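Local coordinates for LEOA (Escherichia coli, PDB 4AUR), which is a bacterial dynamin-like GTPase of enterotoxigenic strains, probably coupling GTP hydrolysis to work on membranes and linked to heat-labile toxin, at residues L343-F354 with L496-I507. Sequence-based numbering, arbitrary orientation.
Sequences LRPLDLDDIRPF and LKEVKASLAKII
K500 and the turn that follows L343 illustrate how a lysine can tie a helix to a chain reversal through backbone oxygens. Its extended side chain brings K500 NZ 2.8 Å from R344 O, well above the carbonyl plane, with a C=O...N angle of 113°. A second, weak bond runs from K500 NZ to L346 O at 3.0 Å. Two carbonyls of the type I turn L343 to L346, itself closed by L346 N to L343 O, thus share one ammonium group, whose positive charge probably offsets their negative ends. The aliphatic part of K500 also packs, CG lying 3.9 Å from L343 CD1. With CG anti to the backbone N (chi1 177°), L343 carries both methyls as a knob into the hole among K500, L503, A504 and I507, CD1 also meeting L503 CD1 and CD2 turned to L503 CB and A504 N.

Apolar contacts extend the interface to both sides of this knob. Toward one end, L496 CD1 meets L348 CG at 3.7 Å and approaches I351; toward the other, I507 CD1 comes in the plane of the F354 ring, at its edge, 3.9 Å from F354 CZ, while L503 CD1 lies 4.0 Å from F354 CD2. Just after the turn, D347 OD1 accepts from D349 N in an Asx turn, and D350 OD2 takes D347 N on its anti lone pair at 2.7 Å, bonds that hold the short link between the turn and helix 351-359 to itself.

The contact lies far from the centre of the chain in the elongated dynamin-like helical domain, where the end of helix 275-343 turns into helix 351-359 and both pack on helix 489-518. M340 and L359 adjoin I507, and I466 of helix 464-467 touches V499.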
ATOM      1  N   LEU A 343      52.231  34.821 -37.886  1.00 36.41           N
ATOM      2  CA  LEU A 343      52.816  36.131 -37.683  1.00 37.84           C
ATOM      3  C   LEU A 343      54.308  36.082 -37.777  1.00 42.19           C
ATOM      4  O   LEU A 343      54.899  36.908 -38.455  1.00 47.46           O
ATOM      5  CB  LEU A 343      52.441  36.702 -36.321  1.00 36.35           C
ATOM      6  CG  LEU A 343      53.063  38.057 -35.965  1.00 37.28           C
ATOM      7  CD1 LEU A 343      52.871  39.117 -37.045  1.00 38.47           C
ATOM      8  CD2 LEU A 343      52.470  38.565 -34.666  1.00 38.94           C
ATOM      9  N   ARG A 344      54.933  35.125 -37.102  1.00 46.71           N
ATOM     10  CA  ARG A 344      56.377  35.213 -36.892  1.00 51.32           C
ATOM     11  C   ARG A 344      57.230  35.220 -38.175  1.00 50.72           C
ATOM     12  O   ARG A 344      58.315  35.799 -38.163  1.00 53.04           O
ATOM     13  CB  ARG A 344      56.876  34.181 -35.867  1.00 54.27           C
ATOM     14  CG  ARG A 344      56.922  32.718 -36.310  1.00 59.53           C
ATOM     15  CD  ARG A 344      57.541  31.838 -35.205  1.00 63.51           C
ATOM     16  NE  ARG A 344      56.894  32.029 -33.886  1.00 65.08           N
ATOM     17  CZ  ARG A 344      55.876  31.306 -33.397  1.00 59.93           C
ATOM     18  NH1 ARG A 344      55.339  30.287 -34.081  1.00 56.68           N
ATOM     19  NH2 ARG A 344      55.389  31.608 -32.197  1.00 57.97           N
ATOM     20  N   PRO A 345      56.740  34.628 -39.283  1.00 47.39           N
ATOM     21  CA  PRO A 345      57.560  34.654 -40.490  1.00 47.20           C
ATOM     22  C   PRO A 345      57.343  35.850 -41.421  1.00 42.19           C
ATOM     23  O   PRO A 345      57.989  35.947 -42.435  1.00 44.62           O
ATOM     24  CB  PRO A 345      57.169  33.345 -41.209  1.00 48.26           C
ATOM     25  CG  PRO A 345      56.067  32.710 -40.412  1.00 47.60           C
ATOM     26  CD  PRO A 345      55.579  33.742 -39.448  1.00 48.51           C
ATOM     27  N   LEU A 346      56.463  36.764 -41.077  1.00 40.42           N
ATOM     28  CA  LEU A 346      56.018  37.765 -42.041  1.00 40.89           C
ATOM     29  C   LEU A 346      57.004  38.910 -42.251  1.00 41.53           C
ATOM     30  O   LEU A 346      57.501  39.460 -41.286  1.00 40.40           O
ATOM     31  CB  LEU A 346      54.680  38.357 -41.584  1.00 39.64           C
ATOM     32  CG  LEU A 346      53.474  37.440 -41.399  1.00 38.55           C
ATOM     33  CD1 LEU A 346      52.251  38.287 -41.118  1.00 39.41           C
ATOM     34  CD2 LEU A 346      53.223  36.544 -42.602  1.00 39.44           C
ATOM     35  N   ASP A 347      57.241  39.292 -43.512  1.00 46.73           N
ATOM     36  CA  ASP A 347      58.050  40.483 -43.837  1.00 47.86           C
ATOM     37  C   ASP A 347      57.110  41.667 -43.968  1.00 46.05           C
ATOM     38  O   ASP A 347      55.923  41.476 -44.158  1.00 50.15           O
ATOM     39  CB  ASP A 347      58.979  40.258 -45.073  1.00 53.44           C
ATOM     40  CG  ASP A 347      58.248  40.324 -46.455  1.00 59.06           C
ATOM     41  OD1 ASP A 347      57.829  41.428 -46.897  1.00 64.43           O
ATOM     42  OD2 ASP A 347      58.159  39.275 -47.140  1.00 57.30           O
ATOM     43  N   LEU A 348      57.619  42.888 -43.856  1.00 45.32           N
ATOM     44  CA  LEU A 348      56.746  44.069 -43.737  1.00 44.04           C
ATOM     45  C   LEU A 348      55.658  44.239 -44.795  1.00 41.17           C
ATOM     46  O   LEU A 348      54.678  44.929 -44.557  1.00 40.92           O
ATOM     47  CB  LEU A 348      57.558  45.359 -43.718  1.00 47.01           C
ATOM     48  CG  LEU A 348      58.487  45.584 -42.529  1.00 48.91           C
ATOM     49  CD1 LEU A 348      59.947  45.502 -42.983  1.00 51.71           C
ATOM     50  CD2 LEU A 348      58.189  46.926 -41.881  1.00 47.35           C
ATOM     51  N   ASP A 349      55.841  43.663 -45.973  1.00 41.97           N
ATOM     52  CA  ASP A 349      54.819  43.750 -47.008  1.00 43.53           C
ATOM     53  C   ASP A 349      53.619  42.889 -46.610  1.00 40.33           C
ATOM     54  O   ASP A 349      52.475  43.219 -46.915  1.00 36.89           O
ATOM     55  CB  ASP A 349      55.372  43.301 -48.370  1.00 46.13           C
ATOM     56  CG  ASP A 349      56.343  44.311 -48.978  1.00 50.39           C
ATOM     57  OD1 ASP A 349      56.002  45.515 -49.046  1.00 48.99           O
ATOM     58  OD2 ASP A 349      57.452  43.890 -49.382  1.00 56.30           O
ATOM     59  N   ASP A 350      53.908  41.808 -45.893  1.00 36.29           N
ATOM     60  CA  ASP A 350      52.923  40.816 -45.537  1.00 35.65           C
ATOM     61  C   ASP A 350      51.929  41.246 -44.492  1.00 33.11           C
ATOM     62  O   ASP A 350      50.951  40.541 -44.268  1.00 31.53           O
ATOM     63  CB  ASP A 350      53.618  39.592 -44.982  1.00 37.38           C
ATOM     64  CG  ASP A 350      54.490  38.919 -45.991  1.00 38.69           C
ATOM     65  OD1 ASP A 350      53.955  38.402 -47.000  1.00 38.07           O
ATOM     66  OD2 ASP A 350      55.710  38.907 -45.757  1.00 42.13           O
ATOM     67  N   ILE A 351      52.180  42.387 -43.871  1.00 31.62           N
ATOM     68  CA  ILE A 351      51.527  42.787 -42.629  1.00 31.89           C
ATOM     69  C   ILE A 351      50.089  43.173 -42.838  1.00 30.82           C
ATOM     70  O   ILE A 351      49.221  42.717 -42.115  1.00 33.20           O
ATOM     71  CB  ILE A 351      52.244  43.999 -41.988  1.00 32.60           C
ATOM     72  CG1 ILE A 351      53.663  43.643 -41.570  1.00 34.46           C
ATOM     73  CG2 ILE A 351      51.529  44.468 -40.754  1.00 33.61           C
ATOM     74  CD1 ILE A 351      53.743  42.628 -40.446  1.00 35.68           C
ATOM     75  N   ARG A 352      49.842  44.033 -43.812  1.00 29.24           N
ATOM     76  CA  ARG A 352      48.514  44.519 -44.074  1.00 27.90           C
ATOM     77  C   ARG A 352      47.651  43.360 -44.493  1.00 27.37           C
ATOM     78  O   ARG A 352      46.594  43.149 -43.926  1.00 28.99           O
ATOM     79  CB  ARG A 352      48.542  45.640 -45.118  1.00 28.62           C
ATOM     80  CG  ARG A 352      47.201  46.057 -45.700  1.00 29.10           C
ATOM     81  CD  ARG A 352      46.151  46.451 -44.667  1.00 29.17           C
ATOM     82  NE  ARG A 352      44.933  46.828 -45.382  1.00 30.22           N
ATOM     83  CZ  ARG A 352      44.642  48.049 -45.842  1.00 29.60           C
ATOM     84  NH1 ARG A 352      45.459  49.078 -45.644  1.00 29.92           N
ATOM     85  NH2 ARG A 352      43.506  48.242 -46.496  1.00 29.62           N
ATOM     86  N   PRO A 353      48.096  42.560 -45.463  1.00 27.98           N
ATOM     87  CA  PRO A 353      47.228  41.411 -45.749  1.00 26.29           C
ATOM     88  C   PRO A 353      46.857  40.651 -44.495  1.00 24.89           C
ATOM     89  O   PRO A 353      45.738  40.184 -44.388  1.00 27.12           O
ATOM     90  CB  PRO A 353      48.083  40.533 -46.653  1.00 26.96           C
ATOM     91  CG  PRO A 353      49.052  41.451 -47.281  1.00 27.65           C
ATOM     92  CD  PRO A 353      49.253  42.624 -46.363  1.00 27.39           C
ATOM     93  N   PHE A 354      47.790  40.532 -43.559  1.00 24.49           N
ATOM     94  CA  PHE A 354      47.573  39.768 -42.352  1.00 25.32           C
ATOM     95  C   PHE A 354      46.518  40.395 -41.471  1.00 26.38           C
ATOM     96  O   PHE A 354      45.613  39.718 -41.061  1.00 28.38           O
ATOM     97  CB  PHE A 354      48.855  39.604 -41.561  1.00 25.92           C
ATOM     98  CG  PHE A 354      48.654  38.941 -40.220  1.00 25.96           C
ATOM     99  CD1 PHE A 354      48.433  37.580 -40.137  1.00 24.55           C
ATOM    100  CD2 PHE A 354      48.684  39.686 -39.047  1.00 25.46           C
ATOM    101  CE1 PHE A 354      48.260  36.967 -38.917  1.00 24.40           C
ATOM    102  CE2 PHE A 354      48.489  39.075 -37.821  1.00 26.37           C
ATOM    103  CZ  PHE A 354      48.278  37.709 -37.756  1.00 25.21           C
ATOM    104  N   LEU A 496      60.230  46.287 -38.046  1.00 56.73           N
ATOM    105  CA  LEU A 496      59.422  45.064 -38.117  1.00 56.77           C
ATOM    106  C   LEU A 496      59.218  44.409 -36.742  1.00 59.37           C
ATOM    107  O   LEU A 496      58.109  44.011 -36.408  1.00 59.97           O
ATOM    108  CB  LEU A 496      60.067  44.051 -39.078  1.00 53.34           C
ATOM    109  CG  LEU A 496      59.406  42.696 -39.366  1.00 49.18           C
ATOM    110  CD1 LEU A 496      58.076  42.840 -40.081  1.00 49.68           C
ATOM    111  CD2 LEU A 496      60.330  41.836 -40.212  1.00 50.34           C
ATOM    112  N   LYS A 497      60.277  44.303 -35.948  1.00 62.80           N
ATOM    113  CA  LYS A 497      60.184  43.615 -34.658  1.00 66.13           C
ATOM    114  C   LYS A 497      59.172  44.269 -33.722  1.00 64.18           C
ATOM    115  O   LYS A 497      58.411  43.579 -33.055  1.00 64.47           O
ATOM    116  CB  LYS A 497      61.548  43.564 -33.965  1.00 71.83           C
ATOM    117  CG  LYS A 497      61.644  42.572 -32.811  1.00 76.04           C
ATOM    118  CD  LYS A 497      61.318  41.137 -33.227  1.00 81.17           C
ATOM    119  CE  LYS A 497      62.104  40.686 -34.458  1.00 82.91           C
ATOM    120  NZ  LYS A 497      61.955  39.227 -34.741  1.00 82.09           N
ATOM    121  N   GLU A 498      59.161  45.593 -33.675  1.00 62.55           N
ATOM    122  CA  GLU A 498      58.276  46.288 -32.755  1.00 65.97           C
ATOM    123  C   GLU A 498      56.837  46.344 -33.273  1.00 60.26           C
ATOM    124  O   GLU A 498      55.918  46.662 -32.526  1.00 61.16           O
ATOM    125  CB  GLU A 498      58.822  47.688 -32.398  1.00 73.54           C
ATOM    126  CG  GLU A 498      58.870  48.720 -33.523  1.00 78.46           C
ATOM    127  CD  GLU A 498      59.406  50.084 -33.059  1.00 85.68           C
ATOM    128  OE1 GLU A 498      60.367  50.108 -32.251  1.00 84.66           O
ATOM    129  OE2 GLU A 498      58.873  51.134 -33.508  1.00 76.21           O
ATOM    130  N   VAL A 499      56.635  46.033 -34.544  1.00 54.20           N
ATOM    131  CA  VAL A 499      55.283  45.962 -35.098  1.00 50.08           C
ATOM    132  C   VAL A 499      54.685  44.596 -34.799  1.00 47.25           C
ATOM    133  O   VAL A 499      53.503  44.476 -34.499  1.00 47.66           O
ATOM    134  CB  VAL A 499      55.290  46.212 -36.619  1.00 50.03           C
ATOM    135  CG1 VAL A 499      53.940  45.867 -37.249  1.00 49.05           C
ATOM    136  CG2 VAL A 499      55.683  47.654 -36.906  1.00 51.10           C
ATOM    137  N   LYS A 500      55.508  43.563 -34.889  1.00 42.78           N
ATOM    138  CA  LYS A 500      55.090  42.231 -34.509  1.00 40.58           C
ATOM    139  C   LYS A 500      54.847  42.141 -33.013  1.00 41.22           C
ATOM    140  O   LYS A 500      53.882  41.560 -32.562  1.00 44.32           O
ATOM    141  CB  LYS A 500      56.118  41.220 -34.956  1.00 37.63           C
ATOM    142  CG  LYS A 500      56.146  41.094 -36.463  1.00 36.22           C
ATOM    143  CD  LYS A 500      57.264  40.182 -36.881  1.00 37.10           C
ATOM    144  CE  LYS A 500      56.986  39.509 -38.208  1.00 37.29           C
ATOM    145  NZ  LYS A 500      58.063  38.522 -38.513  1.00 37.27           N
ATOM    146  N   ALA A 501      55.707  42.750 -32.233  1.00 44.59           N
ATOM    147  CA  ALA A 501      55.455  42.843 -30.817  1.00 44.19           C
ATOM    148  C   ALA A 501      54.055  43.415 -30.608  1.00 43.78           C
ATOM    149  O   ALA A 501      53.307  42.972 -29.724  1.00 37.80           O
ATOM    150  CB  ALA A 501      56.503  43.729 -30.175  1.00 45.26           C
ATOM    151  N   SER A 502      53.704  44.384 -31.458  1.00 44.27           N
ATOM    152  CA  SER A 502      52.415  45.084 -31.366  1.00 43.53           C
ATOM    153  C   SER A 502      51.222  44.197 -31.690  1.00 41.06           C
ATOM    154  O   SER A 502      50.167  44.287 -31.054  1.00 43.19           O
ATOM    155  CB  SER A 502      52.403  46.299 -32.283  1.00 41.85           C
ATOM    156  OG  SER A 502      51.269  47.105 -32.057  1.00 43.47           O
ATOM    157  N   LEU A 503      51.384  43.327 -32.665  1.00 37.84           N
ATOM    158  CA  LEU A 503      50.264  42.517 -33.081  1.00 38.62           C
ATOM    159  C   LEU A 503      50.058  41.361 -32.148  1.00 35.82           C
ATOM    160  O   LEU A 503      48.938  41.018 -31.847  1.00 38.86           O
ATOM    161  CB  LEU A 503      50.446  42.030 -34.516  1.00 40.13           C
ATOM    162  CG  LEU A 503      50.396  43.141 -35.571  1.00 37.61           C
ATOM    163  CD1 LEU A 503      50.636  42.537 -36.947  1.00 37.17           C
ATOM    164  CD2 LEU A 503      49.082  43.904 -35.524  1.00 36.69           C
ATOM    165  N   ALA A 504      51.139  40.757 -31.691  1.00 35.03           N
ATOM    166  CA  ALA A 504      51.055  39.730 -30.659  1.00 34.26           C
ATOM    167  C   ALA A 504      50.254  40.190 -29.445  1.00 34.62           C
ATOM    168  O   ALA A 504      49.401  39.488 -28.981  1.00 32.57           O
ATOM    169  CB  ALA A 504      52.443  39.313 -30.232  1.00 33.79           C
ATOM    170  N   LYS A 505      50.525  41.384 -28.947  1.00 39.05           N
ATOM    171  CA  LYS A 505      49.866  41.846 -27.739  1.00 41.88           C
ATOM    172  C   LYS A 505      48.387  41.905 -28.063  1.00 41.07           C
ATOM    173  O   LYS A 505      47.552  41.493 -27.273  1.00 41.35           O
ATOM    174  CB  LYS A 505      50.394  43.228 -27.295  1.00 48.19           C
ATOM    175  CG  LYS A 505      50.774  43.341 -25.814  1.00 54.39           C
ATOM    176  CD  LYS A 505      52.211  42.847 -25.548  1.00 58.88           C
ATOM    177  CE  LYS A 505      52.467  42.360 -24.105  1.00 58.79           C
ATOM    178  NZ  LYS A 505      52.723  43.448 -23.113  1.00 54.95           N
ATOM    179  N   ILE A 506      48.070  42.394 -29.255  1.00 40.50           N
ATOM    180  CA  ILE A 506      46.682  42.431 -29.725  1.00 40.05           C
ATOM    181  C   ILE A 506      46.053  41.029 -29.861  1.00 38.05           C
ATOM    182  O   ILE A 506      44.912  40.813 -29.487  1.00 36.43           O
ATOM    183  CB  ILE A 506      46.592  43.179 -31.066  1.00 39.96           C
ATOM    184  CG1 ILE A 506      46.864  44.676 -30.818  1.00 42.89           C
ATOM    185  CG2 ILE A 506      45.231  42.956 -31.713  1.00 40.49           C
ATOM    186  CD1 ILE A 506      46.980  45.560 -32.048  1.00 42.31           C
ATOM    187  N   ILE A 507      46.808  40.091 -30.412  1.00 35.50           N
ATOM    188  CA  ILE A 507      46.328  38.747 -30.643  1.00 32.66           C
ATOM    189  C   ILE A 507      46.079  38.016 -29.333  1.00 33.75           C
ATOM    190  O   ILE A 507      45.055  37.375 -29.161  1.00 31.71           O
ATOM    191  CB  ILE A 507      47.333  37.983 -31.510  1.00 30.76           C
ATOM    192  CG1 ILE A 507      47.139  38.394 -32.963  1.00 30.04           C
ATOM    193  CG2 ILE A 507      47.139  36.488 -31.378  1.00 31.31           C
ATOM    194  CD1 ILE A 507      48.191  37.877 -33.907  1.00 30.38           C
TER